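Local coordinates for protein beta-mannosidase (Trichoderma harzianum, PDB 4CVU) that probably hydrolyses terminal beta-linked mannose residues from the non-reducing ends of beta-mannosides, as a family 2 glycoside hydrolase, at residues A[705-710]-A[715-720]; A[681-686]-A[727-732]; A[373-378]-A[442-447]. All coordinates share one frame; numbering follows the deposited sequence.

Interaction 1. Residues A[705-710]-A[715-720]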
loop_
_atom_site.group_PDB
_atom_site.type_symbol
_atom_site.label_atom_id
_atom_site.label_comp_id
_atom_site.label_asym_id
_atom_site.label_seq_id
_atom_site.Cartn_x
_atom_site.Cartn_y
_atom_site.Cartn_z
ATOM N N TYR A 705 6.632 -6.066 31.871
ATOM C CA TYR A 705 6.666 -6.933 30.701
ATOM C C TYR A 705 7.442 -6.332 29.517
ATOM O O TYR A 705 7.581 -5.097 29.362
ATOM C CB TYR A 705 5.260 -7.414 30.331
ATOM C CG TYR A 705 4.283 -6.397 29.701
ATOM C CD1 TYR A 705 4.442 -5.966 28.397
ATOM C CD2 TYR A 705 3.173 -5.934 30.412
ATOM C CE1 TYR A 705 3.514 -5.085 27.814
ATOM C CE2 TYR A 705 2.254 -5.063 29.839
ATOM C CZ TYR A 705 2.426 -4.642 28.544
ATOM O OH TYR A 705 1.516 -3.767 27.956
ATOM N N TRP A 706 7.969 -7.233 28.695
ATOM C CA TRP A 706 8.645 -6.867 27.449
ATOM C C TRP A 706 7.649 -7.091 26.311
ATOM O O TRP A 706 7.276 -8.239 26.057
ATOM C CB TRP A 706 9.938 -7.709 27.235
ATOM C CG TRP A 706 10.635 -7.141 26.059
ATOM C CD1 TRP A 706 10.409 -7.447 24.771
ATOM C CD2 TRP A 706 11.530 -6.018 26.051
ATOM N NE1 TRP A 706 11.118 -6.637 23.946
ATOM C CE2 TRP A 706 11.828 -5.744 24.708
ATOM C CE3 TRP A 706 12.133 -5.255 27.046
ATOM C CZ2 TRP A 706 12.681 -4.750 24.335
ATOM C CZ3 TRP A 706 12.984 -4.238 26.679
ATOM C CH2 TRP A 706 13.252 -3.988 25.323
ATOM N N GLN A 707 7.176 -6.068 25.585
ATOM C CA GLN A 707 7.563 -4.678 25.649
ATOM C C GLN A 707 6.267 -3.891 25.502
ATOM O O GLN A 707 5.245 -4.445 25.072
ATOM C CB GLN A 707 8.506 -4.307 24.492
ATOM C CG GLN A 707 7.931 -4.569 23.112
ATOM C CD GLN A 707 8.957 -4.623 21.994
ATOM O OE1 GLN A 707 9.692 -5.593 21.869
ATOM N NE2 GLN A 707 8.987 -3.589 21.151
ATOM N N LEU A 708 6.277 -2.628 25.912
ATOM C CA LEU A 708 5.050 -1.872 25.896
ATOM C C LEU A 708 4.631 -1.695 24.467
ATOM O O LEU A 708 3.479 -1.956 24.112
ATOM C CB LEU A 708 5.233 -0.493 26.562
ATOM C CG LEU A 708 4.098 0.545 26.307
ATOM C CD1 LEU A 708 2.851 0.178 27.057
ATOM C CD2 LEU A 708 4.526 1.895 26.772
ATOM N N ASN A 709 5.574 -1.221 23.643
ATOM C CA ASN A 709 5.198 -0.524 22.412
ATOM C C ASN A 709 6.047 -0.883 21.190
ATOM O O ASN A 709 7.129 -1.473 21.343
ATOM C CB ASN A 709 5.227 0.985 22.659
ATOM C CG ASN A 709 6.626 1.501 22.936
ATOM O OD1 ASN A 709 7.327 0.976 23.800
ATOM N ND2 ASN A 709 7.046 2.534 22.206
ATOM N N ASP A 710 5.575 -0.472 19.995
ATOM C CA ASP A 710 6.204 -0.794 18.702
ATOM C C ASP A 710 6.798 0.444 18.027
ATOM O O ASP A 710 6.216 1.527 18.090
ATOM C CB ASP A 710 5.207 -1.380 17.683
ATOM C CG ASP A 710 5.077 -2.895 17.761
ATOM O OD1 ASP A 710 6.079 -3.594 17.972
ATOM O OD2 ASP A 710 3.931 -3.398 17.582
ATOM N N PRO A 715 5.831 -8.079 13.427
ATOM C CA PRO A 715 5.569 -8.971 14.565
ATOM C C PRO A 715 6.598 -8.769 15.656
ATOM O O PRO A 715 7.795 -8.886 15.401
ATOM C CB PRO A 715 5.641 -10.356 13.966
ATOM C CG PRO A 715 6.402 -10.227 12.741
ATOM C CD PRO A 715 6.327 -8.806 12.256
ATOM N N THR A 716 6.137 -8.411 16.857
ATOM C CA THR A 716 7.041 -8.198 18.007
ATOM C C THR A 716 6.446 -8.565 19.366
ATOM O O THR A 716 5.332 -9.089 19.490
ATOM C CB THR A 716 7.403 -6.699 18.140
ATOM O OG1 THR A 716 6.304 -6.057 18.796
ATOM C CG2 THR A 716 7.722 -5.985 16.746
ATOM N N TRP A 717 7.150 -8.200 20.412
ATOM C CA TRP A 717 6.683 -8.391 21.794
ATOM C C TRP A 717 5.730 -7.259 22.290
ATOM O O TRP A 717 5.281 -7.286 23.443
ATOM C CB TRP A 717 7.879 -8.511 22.755
ATOM C CG TRP A 717 8.921 -9.547 22.438
ATOM C CD1 TRP A 717 9.097 -10.754 23.099
ATOM C CD2 TRP A 717 9.997 -9.473 21.480
ATOM N NE1 TRP A 717 10.120 -11.444 22.552
ATOM C CE2 TRP A 717 10.718 -10.691 21.576
ATOM C CE3 TRP A 717 10.384 -8.538 20.517
ATOM C CZ2 TRP A 717 11.791 -10.993 20.738
ATOM C CZ3 TRP A 717 11.463 -8.825 19.695
ATOM C CH2 TRP A 717 12.162 -10.058 19.804
ATOM N N ALA A 718 5.432 -6.264 21.436
ATOM C CA ALA A 718 4.639 -5.122 21.849
ATOM C C ALA A 718 3.233 -5.490 22.252
ATOM O O ALA A 718 2.678 -6.506 21.779
ATOM C CB ALA A 718 4.596 -4.082 20.703
ATOM N N GLY A 719 2.666 -4.704 23.182
ATOM C CA GLY A 719 1.269 -4.744 23.507
ATOM C C GLY A 719 0.540 -3.608 22.767
ATOM O O GLY A 719 -0.632 -3.705 22.556
ATOM N N LEU A 720 1.247 -2.564 22.428
ATOM C CA LEU A 720 0.665 -1.389 21.704
ATOM C C LEU A 720 1.387 -1.266 20.386
ATOM O O LEU A 720 2.605 -1.176 20.345
ATOM C CB LEU A 720 0.857 -0.118 22.499
ATOM C CG LEU A 720 0.421 -0.076 23.978
ATOM C CD1 LEU A 720 0.780 1.275 24.558
ATOM C CD2 LEU A 720 -1.040 -0.389 24.203
#

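Interaction 2. Residues A[681-686]-A[727-732]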
loop_
_atom_site.group_PDB
_atom_site.type_symbol
_atom_site.label_atom_id
_atom_site.label_comp_id
_atom_site.label_asym_id
_atom_site.label_seq_id
_atom_site.Cartn_x
_atom_site.Cartn_y
_atom_site.Cartn_z
ATOM N N ASP A 681 -2.351 -14.537 27.104
ATOM C CA ASP A 681 -2.576 -15.572 28.108
ATOM C C ASP A 681 -1.255 -15.938 28.785
ATOM O O ASP A 681 -1.227 -16.217 29.985
ATOM C CB ASP A 681 -3.261 -16.787 27.463
ATOM C CG ASP A 681 -4.800 -16.645 27.384
ATOM O OD1 ASP A 681 -5.359 -15.779 28.081
ATOM O OD2 ASP A 681 -5.462 -17.403 26.610
ATOM N N MET A 682 -0.181 -16.032 28.004
ATOM C CA MET A 682 1.151 -16.274 28.594
ATOM C C MET A 682 1.605 -15.137 29.524
ATOM O O MET A 682 2.107 -15.413 30.595
ATOM C CB MET A 682 2.209 -16.592 27.538
ATOM C CG MET A 682 3.459 -17.249 28.142
ATOM S SD MET A 682 4.834 -17.411 26.981
ATOM C CE MET A 682 5.128 -15.683 26.683
ATOM N N TYR A 683 1.388 -13.872 29.150
ATOM C CA TYR A 683 1.806 -12.774 30.013
ATOM C C TYR A 683 1.010 -12.794 31.315
ATOM O O TYR A 683 1.581 -12.656 32.406
ATOM C CB TYR A 683 1.678 -11.396 29.311
ATOM C CG TYR A 683 2.758 -11.096 28.297
ATOM C CD1 TYR A 683 3.101 -12.029 27.332
ATOM C CD2 TYR A 683 3.355 -9.854 28.230
ATOM C CE1 TYR A 683 4.056 -11.754 26.378
ATOM C CE2 TYR A 683 4.300 -9.565 27.256
ATOM C CZ TYR A 683 4.624 -10.529 26.338
ATOM O OH TYR A 683 5.564 -10.302 25.377
ATOM N N LYS A 684 -0.307 -13.021 31.197
ATOM C CA LYS A 684 -1.204 -13.181 32.356
ATOM C C LYS A 684 -0.672 -14.250 33.276
ATOM O O LYS A 684 -0.577 -14.062 34.495
ATOM C CB LYS A 684 -2.585 -13.573 31.878
ATOM C CG LYS A 684 -3.603 -13.818 32.953
ATOM C CD LYS A 684 -4.771 -14.647 32.404
ATOM C CE LYS A 684 -5.813 -14.946 33.424
ATOM N NZ LYS A 684 -6.926 -15.759 32.836
ATOM N N SER A 685 -0.350 -15.380 32.670
ATOM C CA SER A 685 0.205 -16.494 33.424
ATOM C C SER A 685 1.505 -16.122 34.187
ATOM O O SER A 685 1.746 -16.588 35.346
ATOM C CB SER A 685 0.447 -17.681 32.504
ATOM O OG SER A 685 0.912 -18.810 33.251
ATOM N N GLU A 686 2.359 -15.302 33.566
ATOM C CA GLU A 686 3.554 -14.871 34.241
ATOM C C GLU A 686 3.260 -13.793 35.259
ATOM O O GLU A 686 3.735 -13.862 36.371
ATOM C CB GLU A 686 4.650 -14.431 33.262
ATOM C CG GLU A 686 5.255 -15.589 32.501
ATOM C CD GLU A 686 6.472 -15.224 31.694
ATOM O OE1 GLU A 686 7.359 -14.537 32.180
ATOM O OE2 GLU A 686 6.566 -15.678 30.555
ATOM N N LYS A 727 -3.293 -4.485 21.186
ATOM C CA LYS A 727 -3.405 -5.909 20.998
ATOM C C LYS A 727 -4.330 -6.444 22.076
ATOM O O LYS A 727 -4.901 -5.673 22.850
ATOM C CB LYS A 727 -2.031 -6.597 21.114
ATOM C CG LYS A 727 -1.017 -6.160 20.060
ATOM C CD LYS A 727 0.141 -7.152 19.953
ATOM C CE LYS A 727 1.203 -6.639 18.974
ATOM N NZ LYS A 727 2.471 -7.423 18.873
ATOM N N VAL A 728 -4.466 -7.773 22.115
ATOM C CA VAL A 728 -5.160 -8.454 23.179
ATOM C C VAL A 728 -4.396 -8.275 24.502
ATOM O O VAL A 728 -5.029 -8.114 25.530
ATOM C CB VAL A 728 -5.382 -9.953 22.893
ATOM C CG1 VAL A 728 -6.073 -10.664 24.045
ATOM C CG2 VAL A 728 -6.227 -10.132 21.649
ATOM N N LEU A 729 -3.061 -8.262 24.460
ATOM C CA LEU A 729 -2.225 -8.203 25.676
ATOM C C LEU A 729 -2.579 -7.116 26.717
ATOM O O LEU A 729 -2.750 -7.393 27.885
ATOM C CB LEU A 729 -0.752 -8.068 25.309
ATOM C CG LEU A 729 0.222 -7.789 26.457
ATOM C CD1 LEU A 729 0.189 -8.905 27.502
ATOM C CD2 LEU A 729 1.590 -7.673 25.824
ATOM N N PRO A 730 -2.656 -5.872 26.291
ATOM C CA PRO A 730 -2.899 -4.792 27.257
ATOM C C PRO A 730 -4.245 -4.865 27.944
ATOM O O PRO A 730 -4.359 -4.293 29.026
ATOM C CB PRO A 730 -2.750 -3.492 26.387
ATOM C CG PRO A 730 -2.833 -3.966 24.996
ATOM C CD PRO A 730 -2.313 -5.374 24.959
ATOM N N TYR A 731 -5.269 -5.446 27.298
ATOM C CA TYR A 731 -6.575 -5.671 27.913
ATOM C C TYR A 731 -6.469 -6.679 29.026
ATOM O O TYR A 731 -7.078 -6.515 30.103
ATOM C CB TYR A 731 -7.581 -6.154 26.881
ATOM C CG TYR A 731 -8.043 -5.062 25.930
ATOM C CD1 TYR A 731 -8.876 -4.050 26.386
ATOM C CD2 TYR A 731 -7.636 -5.036 24.610
ATOM C CE1 TYR A 731 -9.290 -3.041 25.519
ATOM C CE2 TYR A 731 -8.068 -4.035 23.754
ATOM C CZ TYR A 731 -8.893 -3.039 24.241
ATOM O OH TYR A 731 -9.354 -2.049 23.382
ATOM N N VAL A 732 -5.713 -7.747 28.794
ATOM C CA VAL A 732 -5.450 -8.784 29.828
ATOM C C VAL A 732 -4.520 -8.381 31.002
ATOM O O VAL A 732 -4.801 -8.655 32.167
ATOM C CB VAL A 732 -4.919 -10.066 29.176
ATOM C CG1 VAL A 732 -4.716 -11.155 30.226
ATOM C CG2 VAL A 732 -5.921 -10.575 28.135
#

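Interaction 3. Residues A[373-378]-A[442-447]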
loop_
_atom_site.group_PDB
_atom_site.type_symbol
_atom_site.label_atom_id
_atom_site.label_comp_id
_atom_site.label_asym_id
_atom_site.label_seq_id
_atom_site.Cartn_x
_atom_site.Cartn_y
_atom_site.Cartn_z
ATOM N N TRP A 373 16.001 -6.433 45.254
ATOM C CA TRP A 373 15.852 -5.661 44.011
ATOM C C TRP A 373 14.438 -5.114 44.039
ATOM O O TRP A 373 13.554 -5.754 43.565
ATOM C CB TRP A 373 16.096 -6.514 42.758
ATOM C CG TRP A 373 16.195 -5.753 41.506
ATOM C CD1 TRP A 373 15.211 -5.064 40.872
ATOM C CD2 TRP A 373 17.386 -5.562 40.718
ATOM N NE1 TRP A 373 15.708 -4.475 39.734
ATOM C CE2 TRP A 373 17.041 -4.751 39.624
ATOM C CE3 TRP A 373 18.688 -5.982 40.845
ATOM C CZ2 TRP A 373 17.952 -4.354 38.680
ATOM C CZ3 TRP A 373 19.622 -5.579 39.916
ATOM C CH2 TRP A 373 19.236 -4.765 38.814
ATOM N N HIS A 374 14.255 -3.945 44.626
ATOM C CA HIS A 374 12.967 -3.299 44.700
ATOM C C HIS A 374 13.055 -1.780 44.836
ATOM O O HIS A 374 14.096 -1.230 45.028
ATOM C CB HIS A 374 12.066 -3.898 45.789
ATOM C CG HIS A 374 12.474 -3.559 47.184
ATOM N ND1 HIS A 374 13.315 -4.354 47.926
ATOM C CD2 HIS A 374 12.147 -2.516 47.973
ATOM C CE1 HIS A 374 13.489 -3.814 49.107
ATOM N NE2 HIS A 374 12.793 -2.698 49.162
ATOM N N PHE A 375 11.902 -1.144 44.753
ATOM C CA PHE A 375 11.795 0.281 44.831
ATOM C C PHE A 375 11.011 0.695 46.087
ATOM O O PHE A 375 10.129 -0.037 46.520
ATOM C CB PHE A 375 11.110 0.789 43.574
ATOM C CG PHE A 375 11.967 0.738 42.341
ATOM C CD1 PHE A 375 12.039 -0.407 41.561
ATOM C CD2 PHE A 375 12.692 1.859 41.942
ATOM C CE1 PHE A 375 12.813 -0.415 40.432
ATOM C CE2 PHE A 375 13.457 1.847 40.801
ATOM C CZ PHE A 375 13.537 0.716 40.063
ATOM N N GLU A 376 11.317 1.859 46.642
ATOM C CA GLU A 376 10.562 2.471 47.747
ATOM C C GLU A 376 10.239 3.937 47.452
ATOM O O GLU A 376 11.114 4.685 47.027
ATOM C CB GLU A 376 11.358 2.407 49.035
ATOM C CG GLU A 376 11.683 0.992 49.478
ATOM C CD GLU A 376 12.486 0.931 50.751
ATOM O OE1 GLU A 376 12.697 1.987 51.402
ATOM O OE2 GLU A 376 12.935 -0.185 51.097
ATOM N N ILE A 377 8.999 4.348 47.679
ATOM C CA ILE A 377 8.602 5.734 47.433
ATOM C C ILE A 377 8.273 6.395 48.757
ATOM O O ILE A 377 7.409 5.955 49.470
ATOM C CB ILE A 377 7.446 5.869 46.424
ATOM C CG1 ILE A 377 7.084 7.326 46.098
ATOM C CG2 ILE A 377 6.192 5.181 46.911
ATOM C CD1 ILE A 377 8.022 8.073 45.207
ATOM N N ASN A 378 9.024 7.443 49.078
ATOM C CA ASN A 378 8.881 8.138 50.338
ATOM C C ASN A 378 8.929 7.125 51.495
ATOM O O ASN A 378 8.167 7.205 52.390
ATOM C CB ASN A 378 7.595 8.928 50.382
ATOM C CG ASN A 378 7.567 10.038 49.367
ATOM O OD1 ASN A 378 8.559 10.702 49.165
ATOM N ND2 ASN A 378 6.415 10.235 48.714
ATOM N N LEU A 442 6.415 6.307 37.290
ATOM C CA LEU A 442 7.850 6.256 37.574
ATOM C C LEU A 442 8.611 5.836 36.345
ATOM O O LEU A 442 8.164 4.899 35.652
ATOM C CB LEU A 442 8.144 5.246 38.722
ATOM C CG LEU A 442 7.683 5.734 40.101
ATOM C CD1 LEU A 442 7.845 4.635 41.165
ATOM C CD2 LEU A 442 8.479 6.960 40.507
ATOM N N LEU A 443 9.725 6.518 36.043
ATOM C CA LEU A 443 10.580 6.196 34.929
ATOM C C LEU A 443 11.942 5.656 35.373
ATOM O O LEU A 443 12.836 6.418 35.741
ATOM C CB LEU A 443 10.802 7.419 34.014
ATOM C CG LEU A 443 9.571 7.916 33.320
ATOM C CD1 LEU A 443 9.839 9.039 32.338
ATOM C CD2 LEU A 443 8.798 6.774 32.712
ATOM N N TRP A 444 12.110 4.358 35.301
ATOM C CA TRP A 444 13.386 3.768 35.527
ATOM C C TRP A 444 14.214 4.048 34.292
ATOM O O TRP A 444 13.947 3.484 33.294
ATOM C CB TRP A 444 13.183 2.286 35.761
ATOM C CG TRP A 444 14.264 1.328 35.407
ATOM C CD1 TRP A 444 15.386 1.528 34.662
ATOM C CD2 TRP A 444 14.332 -0.017 35.845
ATOM N NE1 TRP A 444 16.111 0.392 34.582
ATOM C CE2 TRP A 444 15.493 -0.579 35.300
ATOM C CE3 TRP A 444 13.489 -0.816 36.590
ATOM C CZ2 TRP A 444 15.859 -1.904 35.521
ATOM C CZ3 TRP A 444 13.865 -2.130 36.824
ATOM C CH2 TRP A 444 15.012 -2.659 36.277
ATOM N N SER A 445 15.280 4.817 34.412
ATOM C CA SER A 445 16.031 5.294 33.301
ATOM C C SER A 445 17.410 4.697 33.167
ATOM O O SER A 445 17.943 4.159 34.126
ATOM C CB SER A 445 16.095 6.819 33.296
ATOM O OG SER A 445 14.809 7.304 33.470
ATOM N N GLU A 446 17.947 4.766 31.954
ATOM C CA GLU A 446 19.194 4.060 31.649
ATOM C C GLU A 446 20.115 4.902 30.785
ATOM O O GLU A 446 19.668 5.781 30.048
ATOM C CB GLU A 446 18.893 2.699 30.990
ATOM C CG GLU A 446 18.097 1.777 31.922
ATOM C CD GLU A 446 18.016 0.294 31.517
ATOM O OE1 GLU A 446 18.376 -0.117 30.406
ATOM O OE2 GLU A 446 17.548 -0.484 32.357
ATOM N N PHE A 447 21.412 4.638 30.898
ATOM C CA PHE A 447 22.406 5.239 30.020
ATOM C C PHE A 447 22.492 4.460 28.695
ATOM O O PHE A 447 22.266 3.248 28.673
ATOM C CB PHE A 447 23.782 5.273 30.704
ATOM C CG PHE A 447 23.825 6.051 32.011
ATOM C CD1 PHE A 447 22.974 7.111 32.266
ATOM C CD2 PHE A 447 24.775 5.724 32.973
ATOM C CE1 PHE A 447 23.049 7.811 33.449
ATOM C CE2 PHE A 447 24.859 6.427 34.166
ATOM C CZ PHE A 447 23.983 7.473 34.408
#

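Interaction 1. Residues A[705-710]-A[715-720]
W706 turns the edge of its indole toward the face of W717, the centroids of the five-membered rings 4.9 Å apart with planes at 77°. A cis peptide joins W706 to Q707, whose backbone N donates to W717 O at 3.1 Å. The tightest packing is at the far end. L708 O accepts two hydrogen bonds, from G719 N at 3.0 Å and from L720 N at 2.9 Å, while the methyls L708 CD1 and L720 CD1 press together at 3.4 Å, closer than usual. D710 OD1 accepts a 2.6 Å bond from T716 OG1 on its syn lone pair. With chi1 at 80°, that hydroxyl sits between T716 N and C and also accepts from A718 N, closing an ST turn. A valine in place of T716 would probably leave the D710 carboxylate without this donor and the turn unfastened. Looser contact lies at Q707 NE2, 4.3 Å from T716 OG1; with every touching residue buried, the contrast is within the core, not with solvent. Strand 380-389 and helix 401-413 pack against L708, L720 rests on S410 and on P730 of helix 729-736, and W422 meets W706 edge-to-face.

Interaction 2. Residues A[681-686]-A[727-732]
K684 and V732 bring their CA atoms to 6.6 Å and Y683 and L729 theirs to 7.5 Å, so helix 664-692 and the start of helix 729-736 lie close, with L729 and V732 reaching across to the Y683 ring and the K684 chain. In the Y683-L729 pair, L729 CG stands anti to the backbone N (chi1 171°), which carries both methyls to the tyrosine: L729 CD1 sits 3.4 Å from Y683 CB and equally near CD2 of that ring, and L729 CD2 reaches Y683 CE2 at 3.6 Å. The two side chains cross at about a right angle. Beside them, V732 CG1 touches K684 CB at 3.6 Å, and here too the side chains cross at about a right angle. The charged end of the extended lysine goes on past the valine to N847 OD1, in the neighbourhood of a bound cadmium ion. Y683 OH likewise bonds beyond the pair, donating to W706 O and accepting from F597 N. Chemically the helix-to-helix contact is therefore carbon against carbon, resting on shape and burial, while the polar ends of Y683 and K684 are held by other parts of the chain.

Interaction 3. Residues A[373-378]-A[442-447]
W444 belongs to strand 442-446, one of the parallel strands of the (beta/alpha)8 barrel expected of a family 2 glycosidase, and its indole meets F375 of the short strand 374-377 and W373 just ahead of it. Strand 374-377 pairs antiparallel, as a beta hairpin, with strand 380-389, which itself runs parallel to its other sheet neighbours, 418-421 and 702-705. The backbones stay well apart, F375 CA and W444 CA being 10.1 Å from each other, so this is contact between large side chains across the gap and not strand pairing. Its geometry is consistent with strand 374-377 lying over one end of the barrel and sending aromatics toward its interior.

The aromatic contacts come first. F375 brings CZ to 3.8 Å from W444 CE3 and CE1 to 3.9 Å from the same atom; the planes are inclined at 41°, an oblique meeting. W373, its CG anti to the backbone N (chi1 -170°), swings its indole toward the far rim of W444, whose CH2 lies near the W373 plane, 4.0 Å from W373 NE1 and 4.2 Å from W373 CZ2. F353 borders both W373 and F375, while M418 and F382 pack on F375, extending the buried cluster.

In the backbone, W373 and H374 both face S354 in a classic beta bulge.

The polar bonds of these side chains lie within a segment or run to other parts of the chain, none between the two segments. H374 NE2 donates to E376 OE2 at 3.2 Å on the side of the strand away from W444. On the barrel side E446 OE1 bonds to S423, and OE2 meets R420 in a salt bridge while also steadying the tryptophan: W444 NE1 reaches the anti lone pair of E446 OE2 at 2.8 Å, with that oxygen 29° out of the indole plane.

Overall arrangement
From the N terminus, interaction 3 comes first: it closes a loop of 63 residues, tying the hairpin strand 374-377 to barrel strand 442-446, and it is complete before the other two begin. Interaction 2 opens next on helix 664-692 and closes at the start of helix 729-736. Interaction 1 is nested inside that loop, where it joins two parts of the chain leaving strand 702-705, the strand that pairs in parallel with 380-389. The nested pair touch directly, through Y683 OH with W706 O and K727 N with G719 O, their centres about 11 Å apart. Interaction 3 stands apart, its centre about 21 Å from that of interaction 1 and about 24 Å from that of interaction 2.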